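Local atomic coordinates of proteasome accessory factor B/C (PafBC) (Paenarthrobacter aurescens, PDB entry 6SJ9), a protein that probably controls transcription in the bacterial DNA damage response, carrying winged helix-turn-helix, WYL and WCX modules in a single chain. Residues 325-330 and 640-645; 229-234 and 410-415; 502-507 and 558-563; 243-248 and 280-285. All coordinates share one frame; numbering follows the deposited sequence.

The four contacts sample different modules of one chain, and no two of them touch. Interaction 4 (243-248 with 280-285) lies inside a four-stranded WCX sheet, whereas interaction 1 (325-330 with 640-645) sets a loop against the edge strand of the second WCX sheet, the centres about 37 Å apart. Interaction 2 brings helix 232-237 to strand 410-413 and has its centre about 29 Å from that of interaction 4, which is nested within its sequence span. Interaction 3 closes the edge of the second WYL sheet, about 56 Å from interaction 2, centre to centre. Interactions 1 and 2 alternate along the chain, so the spans they close overlap along the sequence.

Interaction 1 (325-330 and 640-645); sequences PLPPLE and RILEPE
Arg-640 reaches out from the edge strand 639-643 and hands its NH1 to the carbonyl oxygen of Pro-325. Followed from CB, the side chain first sets CG between the backbone N and the carbonyl carbon (chi1 62°), then bends at chi3, and contact begins at the guanidinium. CZ lies 4.0 Å from Leu-326 CD2. NH1 is 2.9 Å from Pro-325 O, with an N-H...O angle of 147°; the oxygen is close to the guanidinium plane, but NH1 stands well above the carbonyl plane. NH2 comes 3.3 Å from Leu-326 CD2, the two side chains crossing at about a right angle, and makes a weak bond to Ala-324 O. An alanine here would probably leave Pro-325 O without this donor and open a gap beside CD2 of Leu-326.

Leu-642 supplies the apolar half. Its CD2 meets Leu-326 CD2 at 3.9 Å and sits over one guanidinium face, offset toward the rim. Its CD1 approaches Pro-327 CG tip to tip at 4.0 Å and touches Leu-329 CD2, also at 4.0 Å.

A classic beta bulge sets both Leu-642 and Glu-643 opposite Cys-589 of strand 586-592. The loop between helices 305-323 and 346-360 lies against the WCX sheet: Pro-327 also rests on Leu-617 of strand 616-622, and Leu-326 on Arg-648 of helix 645-659.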
loop_
_atom_site.group_PDB
_atom_site.type_symbol
_atom_site.label_atom_id
_atom_site.label_comp_id
_atom_site.label_asym_id
_atom_site.label_seq_id
_atom_site.Cartn_x
_atom_site.Cartn_y
_atom_site.Cartn_z
ATOM N N PRO A 325 -6.898 1.201 33.211
ATOM C CA PRO A 325 -5.789 1.933 33.826
ATOM C C PRO A 325 -4.521 1.816 32.987
ATOM O O PRO A 325 -4.327 0.871 32.219
ATOM C CB PRO A 325 -5.639 1.263 35.194
ATOM C CG PRO A 325 -6.169 -0.157 34.968
ATOM C CD PRO A 325 -7.251 -0.033 33.938
ATOM N N LEU A 326 -3.610 2.764 33.225
ATOM C CA LEU A 326 -2.408 2.914 32.417
ATOM C C LEU A 326 -1.372 1.901 32.882
ATOM O O LEU A 326 -1.090 1.827 34.082
ATOM C CB LEU A 326 -1.826 4.324 32.554
ATOM C CG LEU A 326 -2.665 5.541 32.154
ATOM C CD1 LEU A 326 -1.962 6.831 32.550
ATOM C CD2 LEU A 326 -2.997 5.543 30.686
ATOM N N PRO A 327 -0.781 1.126 31.978
ATOM C CA PRO A 327 0.349 0.281 32.352
ATOM C C PRO A 327 1.569 1.145 32.614
ATOM O O PRO A 327 1.581 2.339 32.259
ATOM C CB PRO A 327 0.539 -0.608 31.109
ATOM C CG PRO A 327 0.187 0.290 30.011
ATOM C CD PRO A 327 -0.992 1.109 30.520
ATOM N N PRO A 328 2.603 0.604 33.261
ATOM C CA PRO A 328 3.822 1.396 33.451
ATOM C C PRO A 328 4.585 1.480 32.140
ATOM O O PRO A 328 4.709 0.502 31.396
ATOM C CB PRO A 328 4.608 0.613 34.513
ATOM C CG PRO A 328 3.801 -0.644 34.813
ATOM C CD PRO A 328 2.771 -0.784 33.731
ATOM N N LEU A 329 5.127 2.665 31.886
ATOM C CA LEU A 329 5.850 2.932 30.655
ATOM C C LEU A 329 7.298 2.469 30.765
ATOM O O LEU A 329 8.236 3.254 30.658
ATOM C CB LEU A 329 5.797 4.427 30.419
ATOM C CG LEU A 329 4.436 4.820 29.901
ATOM C CD1 LEU A 329 4.245 6.312 30.049
ATOM C CD2 LEU A 329 4.372 4.366 28.479
ATOM N N GLU A 330 7.476 1.163 30.913
ATOM C CA GLU A 330 8.800 0.578 31.113
ATOM C C GLU A 330 9.229 -0.125 29.834
ATOM O O GLU A 330 8.637 -1.138 29.456
ATOM C CB GLU A 330 8.830 -0.376 32.310
ATOM C CG GLU A 330 8.878 0.316 33.680
ATOM C CD GLU A 330 8.540 -0.617 34.841
ATOM O OE1 GLU A 330 7.358 -0.678 35.244
ATOM O OE2 GLU A 330 9.458 -1.299 35.351
ATOM N N ARG A 640 -4.666 1.986 22.152
ATOM C CA ARG A 640 -4.930 3.182 22.928
ATOM C C ARG A 640 -3.676 4.040 22.920
ATOM O O ARG A 640 -2.559 3.538 22.721
ATOM C CB ARG A 640 -5.366 2.807 24.363
ATOM C CG ARG A 640 -4.289 2.040 25.157
ATOM C CD ARG A 640 -4.737 1.666 26.642
ATOM N NE ARG A 640 -5.119 2.803 27.468
ATOM C CZ ARG A 640 -5.191 2.775 28.809
ATOM N NH1 ARG A 640 -4.885 1.671 29.495
ATOM N NH2 ARG A 640 -5.591 3.854 29.465
ATOM N N ILE A 641 -3.867 5.339 23.108
ATOM C CA ILE A 641 -2.762 6.287 23.201
ATOM C C ILE A 641 -2.446 6.514 24.683
ATOM O O ILE A 641 -3.341 6.850 25.466
ATOM C CB ILE A 641 -3.084 7.609 22.490
ATOM C CG1 ILE A 641 -3.358 7.367 21.015
ATOM C CG2 ILE A 641 -1.906 8.545 22.584
ATOM C CD1 ILE A 641 -4.005 8.510 20.363
ATOM N N LEU A 642 -1.194 6.256 25.079
ATOM C CA LEU A 642 -0.725 6.526 26.440
ATOM C C LEU A 642 -0.111 7.919 26.586
ATOM O O LEU A 642 -0.446 8.651 27.514
ATOM C CB LEU A 642 0.315 5.465 26.837
ATOM C CG LEU A 642 -0.199 4.027 26.708
ATOM C CD1 LEU A 642 0.819 3.030 27.146
ATOM C CD2 LEU A 642 -1.444 3.865 27.543
ATOM N N GLU A 643 0.736 8.320 25.641
ATOM C CA GLU A 643 1.457 9.588 25.640
ATOM C C GLU A 643 1.661 10.034 24.210
ATOM O O GLU A 643 1.919 9.199 23.335
ATOM C CB GLU A 643 2.831 9.474 26.315
ATOM C CG GLU A 643 2.802 9.279 27.794
ATOM C CD GLU A 643 4.200 9.317 28.389
ATOM O OE1 GLU A 643 5.177 9.437 27.604
ATOM O OE2 GLU A 643 4.307 9.298 29.642
ATOM N N PRO A 644 1.654 11.334 23.955
ATOM C CA PRO A 644 1.478 12.378 24.960
ATOM C C PRO A 644 0.013 12.598 25.317
ATOM O O PRO A 644 -0.873 12.225 24.552
ATOM C CB PRO A 644 2.088 13.599 24.285
ATOM C CG PRO A 644 1.882 13.342 22.813
ATOM C CD PRO A 644 2.110 11.878 22.666
ATOM N N GLU A 645 -0.213 13.147 26.518
ATOM C CA GLU A 645 -1.558 13.272 27.073
ATOM C C GLU A 645 -2.472 14.107 26.176
ATOM O O GLU A 645 -3.674 13.827 26.061
ATOM C CB GLU A 645 -1.484 13.890 28.480
ATOM C CG GLU A 645 -2.836 14.069 29.136
ATOM C CD GLU A 645 -3.567 12.754 29.422
ATOM O OE1 GLU A 645 -2.932 11.674 29.422
ATOM O OE2 GLU A 645 -4.805 12.795 29.617
#

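Interaction 2 (229-234 and 410-415); sequences DFNARA and HVYISE
Arg-233 donates through NH2 to the backbone oxygen of Glu-415, the hydrogen bond that joins helix 232-237 to the end of segment 410-415. The distance from Arg-233 NH2 to Glu-415 O is 2.9 Å and the N-H...O angle 144°. The donor stands well above the carbonyl plane, and the oxygen is tilted 22° from the plane of the guanidinium. A second polar bond is local: Asn-231 OD1 accepts weakly from Arg-233 N at 3.3 Å, making Asn-231 the N-cap of the helix. Tyr-412 OH makes a close polar approach to the same Arg-233 N, at 3.6 Å. That hydroxyl is bonded to Glu-407 of strand 404-407, the partner of 410-413 in a hairpin consistent with the wing of the winged helix-turn-helix; strand 404-407 also pairs with strand 175-188.

Van der Waals contact does the rest. With CG anti to the backbone N (chi1 173°) and the chain extended as far as NE, Arg-233 lays one guanidinium face over Ser-414 CB, which is 3.5 Å from NE and offset toward the rim. Beside the first helical turn, Tyr-412 OH lies 3.8 Å from Ala-232 CB.

Chemically, the arginine meets a main-chain acceptor and the carbon of a serine, so the join depends on the backbone course at Glu-415 rather than on an opposing charge.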
loop_
_atom_site.group_PDB
_atom_site.type_symbol
_atom_site.label_atom_id
_atom_site.label_comp_id
_atom_site.label_asym_id
_atom_site.label_seq_id
_atom_site.Cartn_x
_atom_site.Cartn_y
_atom_site.Cartn_z
ATOM N N ASP A 229 -3.670 -35.626 0.803
ATOM C CA ASP A 229 -4.508 -35.224 -0.327
ATOM C C ASP A 229 -5.408 -34.043 0.065
ATOM O O ASP A 229 -6.627 -34.152 0.187
ATOM C CB ASP A 229 -5.317 -36.417 -0.820
ATOM C CG ASP A 229 -6.184 -37.011 0.276
ATOM O OD1 ASP A 229 -5.757 -36.957 1.456
ATOM O OD2 ASP A 229 -7.274 -37.537 -0.039
ATOM N N PHE A 230 -4.776 -32.894 0.290
ATOM C CA PHE A 230 -5.472 -31.650 0.610
ATOM C C PHE A 230 -5.137 -30.585 -0.417
ATOM O O PHE A 230 -3.978 -30.173 -0.532
ATOM C CB PHE A 230 -5.115 -31.127 2.003
ATOM C CG PHE A 230 -5.230 -29.615 2.116
ATOM C CD1 PHE A 230 -6.458 -28.971 1.967
ATOM C CD2 PHE A 230 -4.098 -28.852 2.392
ATOM C CE1 PHE A 230 -6.557 -27.603 2.062
ATOM C CE2 PHE A 230 -4.174 -27.477 2.508
ATOM C CZ PHE A 230 -5.410 -26.839 2.346
ATOM N N ASN A 231 -6.141 -30.145 -1.167
ATOM C CA ASN A 231 -5.952 -29.077 -2.147
ATOM C C ASN A 231 -6.551 -27.773 -1.621
ATOM O O ASN A 231 -7.778 -27.636 -1.537
ATOM C CB ASN A 231 -6.555 -29.462 -3.495
ATOM C CG ASN A 231 -6.181 -28.482 -4.599
ATOM O OD1 ASN A 231 -5.407 -27.535 -4.383
ATOM N ND2 ASN A 231 -6.708 -28.721 -5.797
ATOM N N ALA A 232 -5.685 -26.817 -1.263
ATOM C CA ALA A 232 -6.181 -25.546 -0.736
ATOM C C ALA A 232 -6.898 -24.725 -1.804
ATOM O O ALA A 232 -7.930 -24.104 -1.522
ATOM C CB ALA A 232 -5.032 -24.720 -0.146
ATOM N N ARG A 233 -6.385 -24.736 -3.042
ATOM C CA ARG A 233 -6.976 -23.917 -4.098
ATOM C C ARG A 233 -8.367 -24.413 -4.480
ATOM O O ARG A 233 -9.276 -23.607 -4.712
ATOM C CB ARG A 233 -6.040 -23.884 -5.308
ATOM C CG ARG A 233 -6.610 -23.194 -6.544
ATOM C CD ARG A 233 -5.652 -23.338 -7.720
ATOM N NE ARG A 233 -6.169 -22.741 -8.945
ATOM C CZ ARG A 233 -5.430 -22.531 -10.031
ATOM N NH1 ARG A 233 -4.143 -22.866 -10.033
ATOM N NH2 ARG A 233 -5.973 -21.983 -11.108
ATOM N N ALA A 234 -8.548 -25.735 -4.561
ATOM C CA ALA A 234 -9.860 -26.280 -4.891
ATOM C C ALA A 234 -10.855 -26.054 -3.760
ATOM O O ALA A 234 -12.047 -25.832 -4.015
ATOM C CB ALA A 234 -9.751 -27.773 -5.204
ATOM N N HIS A 410 4.290 -22.889 2.051
ATOM C CA HIS A 410 4.014 -22.928 0.609
ATOM C C HIS A 410 2.992 -21.853 0.228
ATOM O O HIS A 410 1.839 -21.922 0.667
ATOM C CB HIS A 410 3.542 -24.308 0.221
ATOM C CG HIS A 410 3.424 -24.489 -1.246
ATOM N ND1 HIS A 410 2.645 -25.469 -1.817
ATOM C CD2 HIS A 410 4.029 -23.839 -2.269
ATOM C CE1 HIS A 410 2.744 -25.391 -3.137
ATOM N NE2 HIS A 410 3.583 -24.411 -3.435
ATOM N N VAL A 411 3.407 -20.844 -0.548
ATOM C CA VAL A 411 2.550 -19.707 -0.913
ATOM C C VAL A 411 2.444 -19.629 -2.430
ATOM O O VAL A 411 3.459 -19.651 -3.137
ATOM C CB VAL A 411 3.064 -18.355 -0.355
ATOM C CG1 VAL A 411 1.918 -17.219 -0.521
ATOM C CG2 VAL A 411 3.455 -18.498 1.098
ATOM N N TYR A 412 1.223 -19.529 -2.939
ATOM C CA TYR A 412 1.092 -19.441 -4.388
ATOM C C TYR A 412 -0.132 -18.610 -4.742
ATOM O O TYR A 412 -1.145 -18.629 -4.036
ATOM C CB TYR A 412 1.074 -20.832 -5.074
ATOM C CG TYR A 412 0.066 -21.829 -4.570
ATOM C CD1 TYR A 412 0.201 -22.431 -3.317
ATOM C CD2 TYR A 412 -1.010 -22.205 -5.373
ATOM C CE1 TYR A 412 -0.734 -23.351 -2.863
ATOM C CE2 TYR A 412 -1.953 -23.137 -4.930
ATOM C CZ TYR A 412 -1.814 -23.702 -3.679
ATOM O OH TYR A 412 -2.763 -24.617 -3.248
ATOM N N ILE A 413 0.038 -17.813 -5.787
ATOM C CA ILE A 413 -0.979 -16.938 -6.350
ATOM C C ILE A 413 -1.511 -17.668 -7.571
ATOM O O ILE A 413 -0.781 -17.860 -8.539
ATOM C CB ILE A 413 -0.384 -15.564 -6.690
ATOM C CG1 ILE A 413 0.093 -14.911 -5.400
ATOM C CG2 ILE A 413 -1.395 -14.698 -7.373
ATOM C CD1 ILE A 413 0.722 -13.525 -5.526
ATOM N N SER A 414 -2.718 -18.210 -7.466
ATOM C CA SER A 414 -3.252 -19.099 -8.491
ATOM C C SER A 414 -3.486 -18.389 -9.832
ATOM O O SER A 414 -3.966 -17.248 -9.883
ATOM C CB SER A 414 -4.530 -19.769 -7.985
ATOM O OG SER A 414 -5.518 -18.820 -7.647
ATOM N N GLU A 415 -3.049 -19.040 -10.910
ATOM C CA GLU A 415 -3.253 -18.563 -12.272
ATOM C C GLU A 415 -4.538 -19.172 -12.835
ATOM O O GLU A 415 -4.602 -20.377 -13.106
ATOM C CB GLU A 415 -2.052 -18.893 -13.158
ATOM C CG GLU A 415 -2.297 -18.686 -14.668
ATOM C CD GLU A 415 -2.262 -17.230 -15.131
ATOM O OE1 GLU A 415 -1.227 -16.822 -15.702
ATOM O OE2 GLU A 415 -3.269 -16.503 -14.950
#

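Interaction 3 (502-507 and 558-563); sequences GRQLRL and EPNGRA
Gln-504 and Asn-560 meet amide to amide beside a beta bulge, at the edge of the antiparallel sheet of a WYL domain, a domain with the Sm-fold. The two side chains cross obliquely with their amide planes 61° apart, yet the bond between them is almost straight: Asn-560 ND2 lies 2.8 Å from Gln-504 OE1, the angle is 175°, and the N-H points at a lone pair in the plane of the acceptor. A chi1 of 62° sets Asn-560 CG between the backbone N and the carbonyl carbon, on the side of Gln-504. ND2 also bonds weakly to Asp-521. The other ends are engaged too: Gln-504 NE2 bonds to Asp-523, while Asn-560 OD1 accepts from Arg-562 N at 3.0 Å, an Asx turn that carries the chain round Gly-561. An alanine in place of Asn-560 would probably leave Gln-504 OE1 without this donor and free the turn from its side-chain bond.

The bulge separates two stretches of pairing. Arg-506 and Glu-558 form a hydrogen-bonded pair, with Arg-506 N to Glu-558 O at 2.7 Å, while Leu-505 faces Pro-559 and touches it through CD2 and CD at 4.2 Å. Beyond the bulge Arg-503 pairs with Ala-563, and Gln-504 N bonds to Arg-562 O at 2.8 Å. The Arg-506 guanidinium turns away to a salt bridge with Glu-519.

In the corner itself, a water lies 2.7 Å from Gln-504 O and also 2.7 Å from Arg-562 O, placed to donate to either.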
loop_
_atom_site.group_PDB
_atom_site.type_symbol
_atom_site.label_atom_id
_atom_site.label_comp_id
_atom_site.label_asym_id
_atom_site.label_seq_id
_atom_site.Cartn_x
_atom_site.Cartn_y
_atom_site.Cartn_z
ATOM N N GLY A 502 30.308 16.208 -5.411
ATOM C CA GLY A 502 30.712 15.569 -4.165
ATOM C C GLY A 502 30.811 16.535 -2.981
ATOM O O GLY A 502 31.670 16.351 -2.120
ATOM N N ARG A 503 29.975 17.580 -2.937
ATOM C CA ARG A 503 30.063 18.619 -1.889
ATOM C C ARG A 503 28.989 18.453 -0.817
ATOM O O ARG A 503 27.794 18.322 -1.124
ATOM C CB ARG A 503 29.905 20.048 -2.458
ATOM C CG ARG A 503 30.871 20.386 -3.591
ATOM C CD ARG A 503 30.721 21.842 -4.071
ATOM N NE ARG A 503 31.560 21.981 -5.247
ATOM C CZ ARG A 503 32.885 22.184 -5.215
ATOM N NH1 ARG A 503 33.550 22.333 -4.048
ATOM N NH2 ARG A 503 33.556 22.205 -6.363
ATOM N N GLN A 504 29.409 18.631 0.418
ATOM C CA GLN A 504 28.473 18.739 1.523
ATOM C C GLN A 504 27.750 20.094 1.491
ATOM O O GLN A 504 28.282 21.108 1.018
ATOM C CB GLN A 504 29.235 18.570 2.839
ATOM C CG GLN A 504 28.543 17.723 3.802
ATOM C CD GLN A 504 29.317 17.506 5.083
ATOM O OE1 GLN A 504 29.623 18.441 5.776
ATOM N NE2 GLN A 504 29.624 16.253 5.393
ATOM N N LEU A 505 26.527 20.114 2.019
ATOM C CA LEU A 505 25.725 21.333 2.059
ATOM C C LEU A 505 25.326 21.650 3.489
ATOM O O LEU A 505 24.982 20.764 4.266
ATOM C CB LEU A 505 24.447 21.205 1.195
ATOM C CG LEU A 505 24.692 21.097 -0.326
ATOM C CD1 LEU A 505 23.420 20.801 -1.099
ATOM C CD2 LEU A 505 25.187 22.480 -0.831
ATOM N N ARG A 506 25.346 22.920 3.803
ATOM C CA ARG A 506 24.675 23.441 4.978
ATOM C C ARG A 506 23.240 23.771 4.587
ATOM O O ARG A 506 23.022 24.648 3.759
ATOM C CB ARG A 506 25.337 24.722 5.467
ATOM C CG ARG A 506 24.782 25.256 6.802
ATOM C CD ARG A 506 25.070 24.304 7.929
ATOM N NE ARG A 506 24.864 24.906 9.255
ATOM C CZ ARG A 506 24.903 24.214 10.383
ATOM N NH1 ARG A 506 25.155 22.909 10.330
ATOM N NH2 ARG A 506 24.695 24.827 11.549
ATOM N N LEU A 507 22.283 23.102 5.220
ATOM C CA LEU A 507 20.867 23.222 4.909
ATOM C C LEU A 507 20.151 23.911 6.065
ATOM O O LEU A 507 20.339 23.551 7.243
ATOM C CB LEU A 507 20.253 21.840 4.660
ATOM C CG LEU A 507 18.738 21.794 4.751
ATOM C CD1 LEU A 507 18.082 22.585 3.574
ATOM C CD2 LEU A 507 18.337 20.291 4.789
ATOM N N GLU A 558 23.865 26.056 1.148
ATOM C CA GLU A 558 25.167 26.577 0.834
ATOM C C GLU A 558 26.188 25.468 1.062
ATOM O O GLU A 558 26.203 24.836 2.134
ATOM C CB GLU A 558 25.587 27.795 1.686
ATOM C CG GLU A 558 24.492 28.753 2.076
ATOM C CD GLU A 558 24.198 29.810 1.005
ATOM O OE1 GLU A 558 24.820 29.745 -0.088
ATOM O OE2 GLU A 558 23.342 30.707 1.257
ATOM N N PRO A 559 27.156 25.356 0.169
ATOM C CA PRO A 559 28.311 24.498 0.449
ATOM C C PRO A 559 28.977 24.942 1.744
ATOM O O PRO A 559 28.988 26.115 2.096
ATOM C CB PRO A 559 29.227 24.732 -0.757
ATOM C CG PRO A 559 28.276 25.291 -1.863
ATOM C CD PRO A 559 27.253 26.092 -1.107
ATOM N N ASN A 560 29.543 23.998 2.448
ATOM C CA ASN A 560 30.284 24.287 3.679
ATOM C C ASN A 560 31.753 23.960 3.510
ATOM O O ASN A 560 32.488 23.857 4.497
ATOM C CB ASN A 560 29.719 23.523 4.876
ATOM C CG ASN A 560 29.823 22.003 4.699
ATOM O OD1 ASN A 560 30.437 21.519 3.754
ATOM N ND2 ASN A 560 29.309 21.261 5.675
ATOM N N GLY A 561 32.166 23.695 2.280
ATOM C CA GLY A 561 33.554 23.524 1.968
ATOM C C GLY A 561 34.020 22.112 2.112
ATOM O O GLY A 561 35.150 21.812 1.691
ATOM N N ARG A 562 33.208 21.231 2.698
ATOM C CA ARG A 562 33.666 19.861 2.916
ATOM C C ARG A 562 33.124 18.935 1.826
ATOM O O ARG A 562 32.042 19.173 1.291
ATOM C CB ARG A 562 33.291 19.382 4.316
ATOM C CG ARG A 562 34.012 20.291 5.345
ATOM C CD ARG A 562 33.204 20.611 6.555
ATOM N NE ARG A 562 34.113 21.145 7.604
ATOM C CZ ARG A 562 34.653 22.380 7.625
ATOM N NH1 ARG A 562 34.458 23.272 6.632
ATOM N NH2 ARG A 562 35.433 22.703 8.617
ATOM N N ALA A 563 33.853 17.839 1.569
ATOM C CA ALA A 563 33.374 16.766 0.714
ATOM C C ALA A 563 32.327 15.930 1.429
ATOM O O ALA A 563 32.369 15.770 2.652
ATOM C CB ALA A 563 34.527 15.801 0.332
HETATM O O HOH W 1 30.939 21.555 0.528
#

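Interaction 4 (243-248 and 280-285); sequences PVRQAT and VDFRDP
Arg-245 with Phe-282 and Ala-247 with Val-280 are hydrogen-bonded antiparallel pairs, flanking the non-hydrogen-bonded pair Gln-246 with Asp-281, and the axes of the short strands run at 136°. Each bonded pair is joined in both directions; Ala-247 N to Val-280 O, at 2.8 Å and 176°, is nearly straight.

On the face that carries Arg-245, Ala-247, Val-280 and Phe-282, the phenyl ring of Phe-282 packs between Arg-245 and Ala-247. CE1 of Phe-282 meets Ala-247 CB at 3.7 Å, and Ala-247 CB also touches Val-280 CG2 at 3.8 Å. Arg-245 CB lies over one face of the ring, 4.1 Å from CE1.

These are the first and third strands of a four-stranded sheet ordered 2-3-1-4, the ferredoxin-like arrangement of the WCX domain, and helices 285-294 and 305-323 cover this face through Leu-288 and Leu-307.

The Arg-245 chain bends at chi2 and chi3, and Phe-282 CZ lies over one face of the Arg-245 guanidinium, with NH1 3.6 Å from Pro-285 CD; NH2 makes a salt bridge with Glu-306. Past the strand ends, Val-244 and Arg-283 lie side by side pointing the same way, CG1 of the valine 3.6 Å from CG of the arginine, whose charge pairs with Glu-241.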
loop_
_atom_site.group_PDB
_atom_site.type_symbol
_atom_site.label_atom_id
_atom_site.label_comp_id
_atom_site.label_asym_id
_atom_site.label_seq_id
_atom_site.Cartn_x
_atom_site.Cartn_y
_atom_site.Cartn_z
ATOM N N PRO A 243 -23.550 -12.222 -0.498
ATOM C CA PRO A 243 -24.558 -11.333 -1.093
ATOM C C PRO A 243 -24.150 -9.872 -0.936
ATOM O O PRO A 243 -23.692 -9.457 0.135
ATOM C CB PRO A 243 -25.832 -11.661 -0.303
ATOM C CG PRO A 243 -25.332 -12.225 1.001
ATOM C CD PRO A 243 -24.079 -12.970 0.655
ATOM N N VAL A 244 -24.262 -9.104 -2.023
ATOM C CA VAL A 244 -24.053 -7.653 -2.004
ATOM C C VAL A 244 -25.220 -6.930 -1.332
ATOM O O VAL A 244 -26.297 -6.789 -1.916
ATOM C CB VAL A 244 -23.789 -7.121 -3.416
ATOM C CG1 VAL A 244 -22.419 -7.573 -3.866
ATOM C CG2 VAL A 244 -24.812 -7.677 -4.353
ATOM N N ARG A 245 -25.023 -6.485 -0.093
ATOM C CA ARG A 245 -26.019 -5.783 0.714
ATOM C C ARG A 245 -25.856 -4.266 0.579
ATOM O O ARG A 245 -24.872 -3.780 0.026
ATOM C CB ARG A 245 -25.921 -6.232 2.179
ATOM C CG ARG A 245 -26.304 -7.715 2.400
ATOM C CD ARG A 245 -25.387 -8.426 3.424
ATOM N NE ARG A 245 -25.664 -7.981 4.788
ATOM C CZ ARG A 245 -25.067 -8.454 5.877
ATOM N NH1 ARG A 245 -24.146 -9.408 5.779
ATOM N NH2 ARG A 245 -25.394 -7.971 7.068
ATOM N N GLN A 246 -26.868 -3.519 1.042
ATOM C CA GLN A 246 -26.912 -2.058 0.951
ATOM C C GLN A 246 -26.880 -1.402 2.323
ATOM O O GLN A 246 -27.659 -1.765 3.207
ATOM C CB GLN A 246 -28.169 -1.574 0.234
ATOM C CG GLN A 246 -28.262 -0.049 0.108
ATOM C CD GLN A 246 -29.362 0.422 -0.868
ATOM O OE1 GLN A 246 -29.236 0.289 -2.091
ATOM N NE2 GLN A 246 -30.448 0.960 -0.314
ATOM N N ALA A 247 -25.970 -0.443 2.492
ATOM C CA ALA A 247 -25.845 0.357 3.701
ATOM C C ALA A 247 -26.425 1.756 3.488
ATOM O O ALA A 247 -26.350 2.311 2.390
ATOM C CB ALA A 247 -24.370 0.456 4.114
ATOM N N THR A 248 -26.990 2.331 4.553
ATOM C CA THR A 248 -27.532 3.688 4.534
ATOM C C THR A 248 -26.763 4.515 5.559
ATOM O O THR A 248 -26.742 4.182 6.753
ATOM C CB THR A 248 -29.031 3.696 4.830
ATOM O OG1 THR A 248 -29.688 2.749 3.978
ATOM C CG2 THR A 248 -29.630 5.068 4.546
ATOM N N VAL A 280 -24.375 2.818 0.093
ATOM C CA VAL A 280 -23.183 2.187 -0.445
ATOM C C VAL A 280 -23.396 0.679 -0.395
ATOM O O VAL A 280 -24.116 0.153 0.465
ATOM C CB VAL A 280 -21.889 2.584 0.292
ATOM C CG1 VAL A 280 -21.714 4.075 0.315
ATOM C CG2 VAL A 280 -21.861 2.007 1.691
ATOM N N ASP A 281 -22.811 -0.006 -1.365
ATOM C CA ASP A 281 -22.861 -1.453 -1.408
ATOM C C ASP A 281 -21.675 -2.013 -0.652
ATOM O O ASP A 281 -20.551 -1.532 -0.800
ATOM C CB ASP A 281 -22.852 -1.960 -2.850
ATOM C CG ASP A 281 -24.136 -1.609 -3.607
ATOM O OD1 ASP A 281 -25.227 -1.744 -3.009
ATOM O OD2 ASP A 281 -24.051 -1.180 -4.781
ATOM N N PHE A 282 -21.931 -3.047 0.143
ATOM C CA PHE A 282 -20.866 -3.769 0.817
ATOM C C PHE A 282 -21.295 -5.224 0.864
ATOM O O PHE A 282 -22.481 -5.535 0.710
ATOM C CB PHE A 282 -20.618 -3.229 2.226
ATOM C CG PHE A 282 -21.720 -3.578 3.201
ATOM C CD1 PHE A 282 -22.911 -2.885 3.189
ATOM C CD2 PHE A 282 -21.538 -4.571 4.161
ATOM C CE1 PHE A 282 -23.924 -3.200 4.086
ATOM C CE2 PHE A 282 -22.540 -4.879 5.075
ATOM C CZ PHE A 282 -23.731 -4.197 5.038
ATOM N N ARG A 283 -20.317 -6.118 1.058
ATOM C CA ARG A 283 -20.574 -7.546 1.243
ATOM C C ARG A 283 -20.361 -7.967 2.691
ATOM O O ARG A 283 -21.281 -8.522 3.297
ATOM C CB ARG A 283 -19.764 -8.411 0.258
ATOM C CG ARG A 283 -20.125 -8.082 -1.195
ATOM C CD ARG A 283 -19.359 -8.843 -2.276
ATOM N NE ARG A 283 -17.990 -8.375 -2.501
ATOM C CZ ARG A 283 -17.395 -8.353 -3.694
ATOM N NH1 ARG A 283 -18.081 -8.713 -4.780
ATOM N NH2 ARG A 283 -16.134 -7.932 -3.808
ATOM N N ASP A 284 -19.170 -7.728 3.257
ATOM C CA ASP A 284 -18.860 -8.120 4.631
ATOM C C ASP A 284 -19.056 -6.940 5.566
ATOM O O ASP A 284 -18.340 -5.937 5.442
ATOM C CB ASP A 284 -17.417 -8.634 4.725
ATOM C CG ASP A 284 -17.025 -9.116 6.156
ATOM O OD1 ASP A 284 -17.845 -9.069 7.107
ATOM O OD2 ASP A 284 -15.892 -9.614 6.311
ATOM N N PRO A 285 -19.962 -7.035 6.539
ATOM C CA PRO A 285 -20.190 -5.902 7.445
ATOM C C PRO A 285 -19.040 -5.618 8.388
ATOM O O PRO A 285 -18.924 -4.474 8.840
ATOM C CB PRO A 285 -21.459 -6.299 8.219
ATOM C CG PRO A 285 -21.594 -7.748 8.020
ATOM C CD PRO A 285 -20.931 -8.117 6.738
#